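Local coordinates for C381 turret protein (Sulfolobus turreted icosahedral virus, PDB 4IND) that probably builds the turrets of an archaeal virus capsid as an assembly of five copies, each folded into three jelly-roll domains in a row, at residues A58-G64 with P135-L141; T269-S275 with T368-E374; T105-S109 with I157-T163. All blocks are in the same frame, centred on the assembly; numbering follows the deposited sequence.

Contact 1 (A58-G64 with P135-L141)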
loop_
_atom_site.group_PDB
_atom_site.type_symbol
_atom_site.label_atom_id
_atom_site.label_comp_id
_atom_site.label_asym_id
_atom_site.label_seq_id
_atom_site.Cartn_x
_atom_site.Cartn_y
_atom_site.Cartn_z
ATOM N N ALA A 58 -24.547 -19.843 -29.823
ATOM C CA ALA A 58 -24.610 -18.508 -29.230
ATOM C C ALA A 58 -25.784 -17.729 -29.801
ATOM O O ALA A 58 -26.246 -18.033 -30.902
ATOM C CB ALA A 58 -23.292 -17.762 -29.471
ATOM N N PRO A 59 -26.273 -16.726 -29.057
ATOM C CA PRO A 59 -27.386 -15.900 -29.545
ATOM C C PRO A 59 -26.916 -14.960 -30.670
ATOM O O PRO A 59 -25.842 -14.349 -30.572
ATOM C CB PRO A 59 -27.798 -15.110 -28.283
ATOM C CG PRO A 59 -26.482 -14.994 -27.516
ATOM C CD PRO A 59 -25.882 -16.367 -27.684
ATOM N N VAL A 60 -27.678 -14.892 -31.752
ATOM C CA VAL A 60 -27.379 -13.976 -32.848
ATOM C C VAL A 60 -28.517 -12.973 -32.996
ATOM O O VAL A 60 -29.682 -13.358 -32.954
ATOM C CB VAL A 60 -27.247 -14.751 -34.183
ATOM C CG1 VAL A 60 -26.878 -13.794 -35.327
ATOM C CG2 VAL A 60 -26.209 -15.863 -34.053
ATOM N N VAL A 61 -28.184 -11.701 -33.190
ATOM C CA VAL A 61 -29.199 -10.686 -33.441
ATOM C C VAL A 61 -29.836 -10.935 -34.810
ATOM O O VAL A 61 -29.149 -11.004 -35.833
ATOM C CB VAL A 61 -28.613 -9.269 -33.381
ATOM C CG1 VAL A 61 -29.730 -8.233 -33.610
ATOM C CG2 VAL A 61 -27.921 -9.037 -32.044
ATOM N N PRO A 62 -31.162 -11.077 -34.843
ATOM C CA PRO A 62 -31.807 -11.412 -36.115
ATOM C C PRO A 62 -32.018 -10.188 -36.988
ATOM O O PRO A 62 -31.807 -9.069 -36.509
ATOM C CB PRO A 62 -33.165 -11.977 -35.678
ATOM C CG PRO A 62 -33.431 -11.340 -34.362
ATOM C CD PRO A 62 -32.097 -11.103 -33.702
ATOM N N LEU A 63 -32.447 -10.406 -38.232
ATOM C CA LEU A 63 -32.795 -9.316 -39.136
ATOM C C LEU A 63 -33.834 -8.433 -38.483
ATOM O O LEU A 63 -34.766 -8.932 -37.854
ATOM C CB LEU A 63 -33.363 -9.862 -40.439
ATOM C CG LEU A 63 -32.361 -10.600 -41.316
ATOM C CD1 LEU A 63 -33.078 -11.222 -42.504
ATOM C CD2 LEU A 63 -31.286 -9.632 -41.768
ATOM N N GLY A 64 -33.686 -7.123 -38.642
ATOM C CA GLY A 64 -34.601 -6.182 -38.023
ATOM C C GLY A 64 -33.839 -5.104 -37.284
ATOM O O GLY A 64 -32.702 -4.799 -37.639
ATOM N N PRO A 135 -25.879 -4.648 -34.065
ATOM C CA PRO A 135 -26.597 -4.827 -35.338
ATOM C C PRO A 135 -26.924 -6.286 -35.643
ATOM O O PRO A 135 -26.281 -7.202 -35.113
ATOM C CB PRO A 135 -25.598 -4.287 -36.389
ATOM C CG PRO A 135 -24.261 -4.516 -35.760
ATOM C CD PRO A 135 -24.459 -4.295 -34.268
ATOM N N PRO A 136 -27.924 -6.505 -36.508
ATOM C CA PRO A 136 -28.319 -7.837 -36.979
ATOM C C PRO A 136 -27.140 -8.657 -37.498
ATOM O O PRO A 136 -26.275 -8.134 -38.216
ATOM C CB PRO A 136 -29.286 -7.523 -38.124
ATOM C CG PRO A 136 -29.868 -6.206 -37.749
ATOM C CD PRO A 136 -28.740 -5.436 -37.124
ATOM N N GLY A 137 -27.111 -9.943 -37.146
ATOM C CA GLY A 137 -26.083 -10.825 -37.673
ATOM C C GLY A 137 -24.903 -10.985 -36.725
ATOM O O GLY A 137 -24.067 -11.857 -36.929
ATOM N N LEU A 138 -24.833 -10.154 -35.690
ATOM C CA LEU A 138 -23.766 -10.311 -34.691
ATOM C C LEU A 138 -24.164 -11.396 -33.696
ATOM O O LEU A 138 -25.247 -11.350 -33.109
ATOM C CB LEU A 138 -23.529 -9.014 -33.927
ATOM C CG LEU A 138 -22.442 -8.042 -34.341
ATOM C CD1 LEU A 138 -22.140 -7.119 -33.157
ATOM C CD2 LEU A 138 -21.174 -8.761 -34.839
ATOM N N ALA A 139 -23.307 -12.391 -33.538
ATOM C CA ALA A 139 -23.440 -13.368 -32.469
ATOM C C ALA A 139 -22.756 -12.791 -31.221
ATOM O O ALA A 139 -21.659 -12.231 -31.317
ATOM C CB ALA A 139 -22.741 -14.667 -32.894
ATOM N N ILE A 140 -23.395 -12.929 -30.061
ATOM C CA ILE A 140 -22.802 -12.465 -28.812
ATOM C C ILE A 140 -22.326 -13.659 -27.996
ATOM O O ILE A 140 -23.135 -14.447 -27.518
ATOM C CB ILE A 140 -23.818 -11.650 -28.005
ATOM C CG1 ILE A 140 -24.524 -10.644 -28.916
ATOM C CG2 ILE A 140 -23.149 -10.952 -26.829
ATOM C CD1 ILE A 140 -25.779 -10.031 -28.309
ATOM N N LEU A 141 -21.011 -13.791 -27.828
ATOM C CA LEU A 141 -20.455 -14.996 -27.200
ATOM C C LEU A 141 -20.184 -14.841 -25.699
ATOM O O LEU A 141 -20.421 -15.779 -24.921
ATOM C CB LEU A 141 -19.167 -15.456 -27.897
ATOM C CG LEU A 141 -19.106 -15.602 -29.418
ATOM C CD1 LEU A 141 -17.971 -16.546 -29.823
ATOM C CD2 LEU A 141 -20.406 -16.065 -29.994
#
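The carbonyl oxygen of Pro-59 is gripped twice by the opposite strand: Ile-140 N donates a hydrogen bond of 2.9 Å to Pro-59 O, while the CA-H of Ala-139 leans on the same atom, CA to O 3.2 Å. One step along, Leu-138 O does the same for the other strand, taking Val-61 N at 3.0 Å and a CA-H contact from Val-60. Beyond this point strand 58-60 has ended, yet Val-61 O still accepts the N-H of Gly-137. That residue sits with Pro-136 at the corners of a type II turn from Pro-135 to Leu-138, and its positive phi (96°) suits a glycine.

With Val-61 CG1 anti to the backbone N (chi1 -178°), that methyl packs 3.7 Å from Pro-136 CA, and CG2 lies by Leu-138 O and near Ile-140 CD1. The Pro-136 ring rests against two carbonyls, its CG 3.2 Å from Gly-64 O and its CB near Pro-62 O. Val-60 CG2 meets Ala-139 CB at 3.8 Å. At the other end Ala-58 CB and Leu-141 CD2 are pressed to 3.4 Å, tight for two carbons. Strand 138-147 also bonds to strand 78-88, so this short antiparallel junction ties the hairpin 41-60 to the main sheet of the first jelly-roll domain.

Contact 2 (T269-S275 with T368-E374)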
loop_
_atom_site.group_PDB
_atom_site.type_symbol
_atom_site.label_atom_id
_atom_site.label_comp_id
_atom_site.label_asym_id
_atom_site.label_seq_id
_atom_site.Cartn_x
_atom_site.Cartn_y
_atom_site.Cartn_z
ATOM N N THR A 269 16.048 17.152 -15.543
ATOM C CA THR A 269 16.432 18.085 -14.499
ATOM C C THR A 269 17.399 19.021 -15.184
ATOM O O THR A 269 18.240 18.571 -15.948
ATOM C CB THR A 269 17.106 17.362 -13.329
ATOM O OG1 THR A 269 16.242 16.316 -12.843
ATOM C CG2 THR A 269 17.429 18.341 -12.192
ATOM N N ASN A 270 17.248 20.322 -14.955
ATOM C CA ASN A 270 17.949 21.310 -15.756
ATOM C C ASN A 270 18.460 22.461 -14.924
ATOM O O ASN A 270 17.779 22.931 -14.006
ATOM C CB ASN A 270 17.028 21.860 -16.846
ATOM C CG ASN A 270 16.663 20.810 -17.882
ATOM O OD1 ASN A 270 17.480 20.437 -18.717
ATOM N ND2 ASN A 270 15.435 20.331 -17.830
ATOM N N PHE A 271 19.674 22.884 -15.249
ATOM C CA PHE A 271 20.241 24.123 -14.778
ATOM C C PHE A 271 20.034 25.099 -15.928
ATOM O O PHE A 271 20.505 24.866 -17.043
ATOM C CB PHE A 271 21.734 23.916 -14.522
ATOM C CG PHE A 271 22.469 25.148 -14.083
ATOM C CD1 PHE A 271 22.884 25.281 -12.760
ATOM C CD2 PHE A 271 22.785 26.158 -14.985
ATOM C CE1 PHE A 271 23.594 26.410 -12.335
ATOM C CE2 PHE A 271 23.500 27.300 -14.574
ATOM C CZ PHE A 271 23.905 27.422 -13.246
ATOM N N VAL A 272 19.327 26.192 -15.663
ATOM C CA VAL A 272 19.013 27.145 -16.721
ATOM C C VAL A 272 19.360 28.551 -16.283
ATOM O O VAL A 272 19.406 28.863 -15.090
ATOM C CB VAL A 272 17.534 27.042 -17.181
ATOM C CG1 VAL A 272 16.595 27.499 -16.084
ATOM C CG2 VAL A 272 17.319 27.871 -18.434
ATOM N N THR A 273 19.631 29.401 -17.260
ATOM C CA THR A 273 20.061 30.758 -16.977
ATOM C C THR A 273 19.231 31.725 -17.811
ATOM O O THR A 273 18.835 31.410 -18.936
ATOM C CB THR A 273 21.560 30.939 -17.283
ATOM O OG1 THR A 273 22.019 32.150 -16.681
ATOM C CG2 THR A 273 21.796 31.003 -18.778
ATOM N N GLN A 274 18.964 32.900 -17.257
ATOM C CA GLN A 274 18.153 33.884 -17.950
ATOM C C GLN A 274 18.592 35.273 -17.540
ATOM O O GLN A 274 18.633 35.584 -16.354
ATOM C CB GLN A 274 16.678 33.671 -17.604
ATOM C CG GLN A 274 15.742 34.717 -18.184
ATOM C CD GLN A 274 15.650 34.636 -19.690
ATOM O OE1 GLN A 274 15.504 33.553 -20.255
ATOM N NE2 GLN A 274 15.743 35.784 -20.352
ATOM N N SER A 275 18.929 36.110 -18.517
ATOM C CA SER A 275 19.297 37.488 -18.228
ATOM C C SER A 275 18.127 38.434 -18.421
ATOM O O SER A 275 17.246 38.197 -19.251
ATOM C CB SER A 275 20.475 37.936 -19.087
ATOM O OG SER A 275 21.676 37.366 -18.609
ATOM N N THR A 368 21.287 38.314 -13.864
ATOM C CA THR A 368 21.190 36.985 -14.435
ATOM C C THR A 368 20.673 36.019 -13.398
ATOM O O THR A 368 21.259 35.889 -12.320
ATOM C CB THR A 368 22.545 36.512 -14.965
ATOM O OG1 THR A 368 22.970 37.388 -16.017
ATOM C CG2 THR A 368 22.443 35.086 -15.507
ATOM N N LEU A 369 19.560 35.362 -13.730
ATOM C CA LEU A 369 18.953 34.369 -12.882
ATOM C C LEU A 369 19.481 33.004 -13.302
ATOM O O LEU A 369 19.550 32.698 -14.485
ATOM C CB LEU A 369 17.432 34.397 -13.057
ATOM C CG LEU A 369 16.643 33.261 -12.412
ATOM C CD1 LEU A 369 16.722 33.378 -10.911
ATOM C CD2 LEU A 369 15.178 33.254 -12.885
ATOM N N ILE A 370 19.881 32.195 -12.332
ATOM C CA ILE A 370 20.110 30.788 -12.601
ATOM C C ILE A 370 19.117 29.998 -11.765
ATOM O O ILE A 370 18.732 30.410 -10.660
ATOM C CB ILE A 370 21.554 30.340 -12.323
ATOM C CG1 ILE A 370 21.846 30.354 -10.831
ATOM C CG2 ILE A 370 22.556 31.216 -13.051
ATOM C CD1 ILE A 370 23.317 30.187 -10.527
ATOM N N LEU A 371 18.692 28.870 -12.310
ATOM C CA LEU A 371 17.632 28.087 -11.710
ATOM C C LEU A 371 17.916 26.616 -11.983
ATOM O O LEU A 371 18.330 26.251 -13.090
ATOM C CB LEU A 371 16.293 28.525 -12.304
ATOM C CG LEU A 371 15.039 27.745 -11.930
ATOM C CD1 LEU A 371 14.775 27.871 -10.439
ATOM C CD2 LEU A 371 13.849 28.244 -12.738
ATOM N N VAL A 372 17.760 25.785 -10.955
ATOM C CA VAL A 372 17.774 24.344 -11.138
ATOM C C VAL A 372 16.373 23.859 -10.848
ATOM O O VAL A 372 15.817 24.168 -9.793
ATOM C CB VAL A 372 18.755 23.653 -10.183
ATOM C CG1 VAL A 372 18.624 22.148 -10.322
ATOM C CG2 VAL A 372 20.182 24.101 -10.492
ATOM N N TYR A 373 15.800 23.100 -11.778
ATOM C CA TYR A 373 14.429 22.613 -11.606
ATOM C C TYR A 373 14.294 21.241 -12.224
ATOM O O TYR A 373 15.094 20.857 -13.099
ATOM C CB TYR A 373 13.437 23.569 -12.268
ATOM C CG TYR A 373 13.474 23.525 -13.777
ATOM C CD1 TYR A 373 12.644 22.670 -14.487
ATOM C CD2 TYR A 373 14.339 24.338 -14.498
ATOM C CE1 TYR A 373 12.673 22.630 -15.870
ATOM C CE2 TYR A 373 14.374 24.303 -15.884
ATOM C CZ TYR A 373 13.547 23.439 -16.555
ATOM O OH TYR A 373 13.573 23.387 -17.924
ATOM N N GLU A 374 13.289 20.501 -11.780
ATOM C CA GLU A 374 12.945 19.239 -12.392
ATOM C C GLU A 374 11.646 19.434 -13.152
ATOM O O GLU A 374 10.768 20.183 -12.716
ATOM C CB GLU A 374 12.725 18.158 -11.322
ATOM C CG GLU A 374 13.902 17.894 -10.395
ATOM C CD GLU A 374 13.568 16.863 -9.307
ATOM O OE1 GLU A 374 14.499 16.250 -8.745
ATOM O OE2 GLU A 374 12.369 16.669 -9.006
HETATM O O HOH W 1 16.221 15.091 -10.504
#
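Phe-271 and Val-372 face each other across two long antiparallel strands whose backbones are stitched by three hydrogen-bonded pairs, Asn-270 with Tyr-373, Val-272 with Leu-371 and Gln-274 with Leu-369. Each pair makes both of its N-H to O bonds; Val-272 N to Leu-371 O is 2.8 Å. CA-H contacts fill in between, the one from Val-372 CA to Asn-270 O at 3.2 Å.

Polar side chains add bonds of their own. At one end Ser-275 OG and Thr-368 OG1 share a hydrogen bond of 2.9 Å. Thr-273 OG1, set opposite its own N (chi1 -165°), turns back to Leu-369 O for a weak bond of 3.3 Å, beside the stronger one from Gln-274 N. At the far end Thr-269 and Glu-374 run side by side, and a water joins Thr-269 OG1 to Glu-374 OE1, donating to the carboxylate at 2.7 Å.

Apolar contacts lie on both faces. The Phe-271 ring brings CD1 to 3.7 Å from Val-372 CG2 and CZ near Ile-370 CB. On the other face Val-272 CG1 comes in at the edge of the Tyr-373 ring, 3.9 Å from CE2; Asn-270 CB touches CE2 and CZ of that ring, its amide inclined 41° to it.

The Leu-369 and Tyr-373 face turns mainly to strand 283-289, while the Phe-271 face carries most of the contacts with a neighbouring subunit, whose Ser-328 Asn-270 also reaches. The chemistry divides accordingly: paired backbone bonds unite the strands, whereas the subunits meet through an edge-to-face contact of Phe-271 with the neighbour's Trp-331 and a long, weak ion pair from Glu-374 to its Arg-347.

Contact 3 (T105-S109 with I157-T163)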
loop_
_atom_site.group_PDB
_atom_site.type_symbol
_atom_site.label_atom_id
_atom_site.label_comp_id
_atom_site.label_asym_id
_atom_site.label_seq_id
_atom_site.Cartn_x
_atom_site.Cartn_y
_atom_site.Cartn_z
ATOM N N THR A 105 -20.463 8.841 -31.551
ATOM C CA THR A 105 -20.035 8.990 -32.949
ATOM C C THR A 105 -18.910 8.032 -33.345
ATOM O O THR A 105 -18.874 7.568 -34.476
ATOM C CB THR A 105 -19.598 10.419 -33.281
ATOM O OG1 THR A 105 -18.627 10.843 -32.315
ATOM C CG2 THR A 105 -20.781 11.376 -33.268
ATOM N N MET A 106 -17.994 7.743 -32.430
ATOM C CA MET A 106 -16.849 6.902 -32.776
ATOM C C MET A 106 -17.277 5.450 -32.855
ATOM O O MET A 106 -18.157 5.013 -32.113
ATOM C CB MET A 106 -15.699 7.105 -31.770
ATOM C CG MET A 106 -15.190 8.540 -31.770
ATOM S SD MET A 106 -13.722 8.818 -30.759
ATOM C CE MET A 106 -14.307 8.185 -29.206
ATOM N N THR A 107 -16.673 4.707 -33.777
ATOM C CA THR A 107 -17.137 3.349 -34.077
ATOM C C THR A 107 -16.039 2.298 -34.122
ATOM O O THR A 107 -14.853 2.617 -34.304
ATOM C CB THR A 107 -17.837 3.312 -35.458
ATOM O OG1 THR A 107 -16.967 3.846 -36.459
ATOM C CG2 THR A 107 -19.124 4.130 -35.453
ATOM N N TYR A 108 -16.458 1.042 -33.976
ATOM C CA TYR A 108 -15.642 -0.106 -34.351
ATOM C C TYR A 108 -16.166 -0.631 -35.676
ATOM O O TYR A 108 -17.378 -0.641 -35.916
ATOM C CB TYR A 108 -15.767 -1.212 -33.311
ATOM C CG TYR A 108 -15.195 -0.869 -31.958
ATOM C CD1 TYR A 108 -14.021 -0.129 -31.842
ATOM C CD2 TYR A 108 -15.822 -1.295 -30.794
ATOM C CE1 TYR A 108 -13.495 0.170 -30.601
ATOM C CE2 TYR A 108 -15.300 -0.995 -29.542
ATOM C CZ TYR A 108 -14.134 -0.269 -29.462
ATOM O OH TYR A 108 -13.615 0.033 -28.230
ATOM N N SER A 109 -15.256 -1.072 -36.539
ATOM C CA SER A 109 -15.627 -1.728 -37.781
ATOM C C SER A 109 -15.315 -3.229 -37.660
ATOM O O SER A 109 -14.180 -3.628 -37.444
ATOM C CB SER A 109 -14.890 -1.083 -38.959
ATOM O OG SER A 109 -15.232 -1.723 -40.161
ATOM N N ILE A 157 -6.893 -0.724 -24.780
ATOM C CA ILE A 157 -7.697 -0.977 -25.985
ATOM C C ILE A 157 -6.817 -0.824 -27.222
ATOM O O ILE A 157 -6.136 0.185 -27.360
ATOM C CB ILE A 157 -8.837 0.029 -26.076
ATOM C CG1 ILE A 157 -9.761 -0.118 -24.853
ATOM C CG2 ILE A 157 -9.644 -0.154 -27.372
ATOM C CD1 ILE A 157 -10.781 1.014 -24.747
ATOM N N PRO A 158 -6.827 -1.836 -28.119
ATOM C CA PRO A 158 -5.961 -1.806 -29.309
ATOM C C PRO A 158 -6.398 -0.730 -30.296
ATOM O O PRO A 158 -7.425 -0.082 -30.071
ATOM C CB PRO A 158 -6.106 -3.214 -29.897
ATOM C CG PRO A 158 -7.407 -3.734 -29.359
ATOM C CD PRO A 158 -7.567 -3.106 -27.999
ATOM N N LYS A 159 -5.615 -0.522 -31.353
ATOM C CA LYS A 159 -5.861 0.577 -32.273
ATOM C C LYS A 159 -7.029 0.215 -33.193
ATOM O O LYS A 159 -6.838 -0.230 -34.310
ATOM C CB LYS A 159 -4.595 0.910 -33.071
ATOM C CG LYS A 159 -4.725 2.144 -33.955
ATOM C CD LYS A 159 -3.576 2.221 -34.978
ATOM C CE LYS A 159 -2.241 2.491 -34.300
ATOM N NZ LYS A 159 -1.158 2.751 -35.290
ATOM N N ILE A 160 -8.247 0.404 -32.695
ATOM C CA ILE A 160 -9.446 -0.011 -33.430
ATOM C C ILE A 160 -10.579 1.020 -33.365
ATOM O O ILE A 160 -11.656 0.805 -33.925
ATOM C CB ILE A 160 -10.003 -1.343 -32.872
ATOM C CG1 ILE A 160 -10.323 -1.174 -31.391
ATOM C CG2 ILE A 160 -9.025 -2.498 -33.106
ATOM C CD1 ILE A 160 -11.127 -2.352 -30.797
ATOM N N ILE A 161 -10.363 2.119 -32.647
ATOM C CA ILE A 161 -11.409 3.123 -32.498
ATOM C C ILE A 161 -11.350 4.076 -33.668
ATOM O O ILE A 161 -10.315 4.690 -33.937
ATOM C CB ILE A 161 -11.267 3.945 -31.198
ATOM C CG1 ILE A 161 -11.132 3.042 -29.975
ATOM C CG2 ILE A 161 -12.450 4.909 -31.040
ATOM C CD1 ILE A 161 -10.647 3.785 -28.718
ATOM N N HIS A 162 -12.461 4.209 -34.381
ATOM C CA HIS A 162 -12.490 5.083 -35.553
ATOM C C HIS A 162 -13.148 6.418 -35.272
ATOM O O HIS A 162 -14.245 6.474 -34.702
ATOM C CB HIS A 162 -13.249 4.421 -36.723
ATOM C CG HIS A 162 -12.605 3.177 -37.225
ATOM N ND1 HIS A 162 -11.632 3.187 -38.202
ATOM C CD2 HIS A 162 -12.778 1.877 -36.887
ATOM C CE1 HIS A 162 -11.242 1.952 -38.448
ATOM N NE2 HIS A 162 -11.927 1.135 -37.665
ATOM N N THR A 163 -12.510 7.491 -35.738
ATOM C CA THR A 163 -13.113 8.811 -35.625
ATOM C C THR A 163 -12.929 9.571 -36.905
ATOM O O THR A 163 -11.954 9.370 -37.643
ATOM C CB THR A 163 -12.552 9.637 -34.426
ATOM O OG1 THR A 163 -13.199 10.916 -34.402
ATOM C CG2 THR A 163 -11.015 9.842 -34.561
HETATM O O HOH W 2 -12.651 -1.122 -35.729
#
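Met-106 lies against Ile-161, His-162 and Thr-163, and each atom of its side chain touches something there. CB stands 3.3 Å from His-162 O and also close to Ile-161 CG2. CG follows alongside Thr-163, 3.9 Å from its CB, and SD sits between that same carbon and Ile-161 CG2. A bend at the thioether (chi3 -55°) then folds the chain back, so that CE ends 4.2 Å from Ile-161 CG2.

Next to this side chain the backbones form a single antiparallel hydrogen-bonded pair. Thr-107 N reaches a lone pair of His-162 O at 3.1 Å, in the carbonyl plane, and His-162 N returns the bond to Thr-107 O at 2.9 Å. The same Thr-107 O lies in the plane of the imidazole, at its edge.

Tyr-108 packs on the isoleucines. Its ring edge meets Ile-160 O, in plane, with CD1 3.3 Å from that oxygen, and CE1 touches Ile-160 CD1 at 3.5 Å and Ile-161 CG1 a little farther off. Its hydroxyl bonds to Tyr-119 O, which fixes the far end of the ring. A water joins the two segments: it accepts a hydrogen bond from Ser-109 N (2.7 Å), donates one to Ile-160 O, and takes a weak one from His-162 NE2.

Ile-160 and Ile-161 together oppose Phe-255 in a classic beta bulge, just past the corner that the chain turns at Lys-159. Strand 155-163 thus pairs with strand 253-262 of the second domain, and it also receives the segment leading into strand 108-110, itself paired with strand 94-96 of the first domain; strand 114-124 lies against Tyr-108 and Ile-160.

In the fold
The three contacts are spread along an elongated chain. Contact 1 lies in the first galactose-binding-like domain and contact 2 in the nucleoplasmin-like third, with centres about 63 Å apart on opposite sides of the chain's centre. Contact 3 bridges the first and second domains; its centre is about 20 Å from that of contact 1 and about 44 Å from that of contact 2. Strands 138-147 and 155-163 follow each other, and the segments of contacts 1 and 3 alternate along the sequence, whereas contact 2 opens only after both have closed. Contacts 1 and 2 each lie within one domain, contact 2 also against a neighbouring subunit, while contact 3 joins two domains of the jelly-roll row.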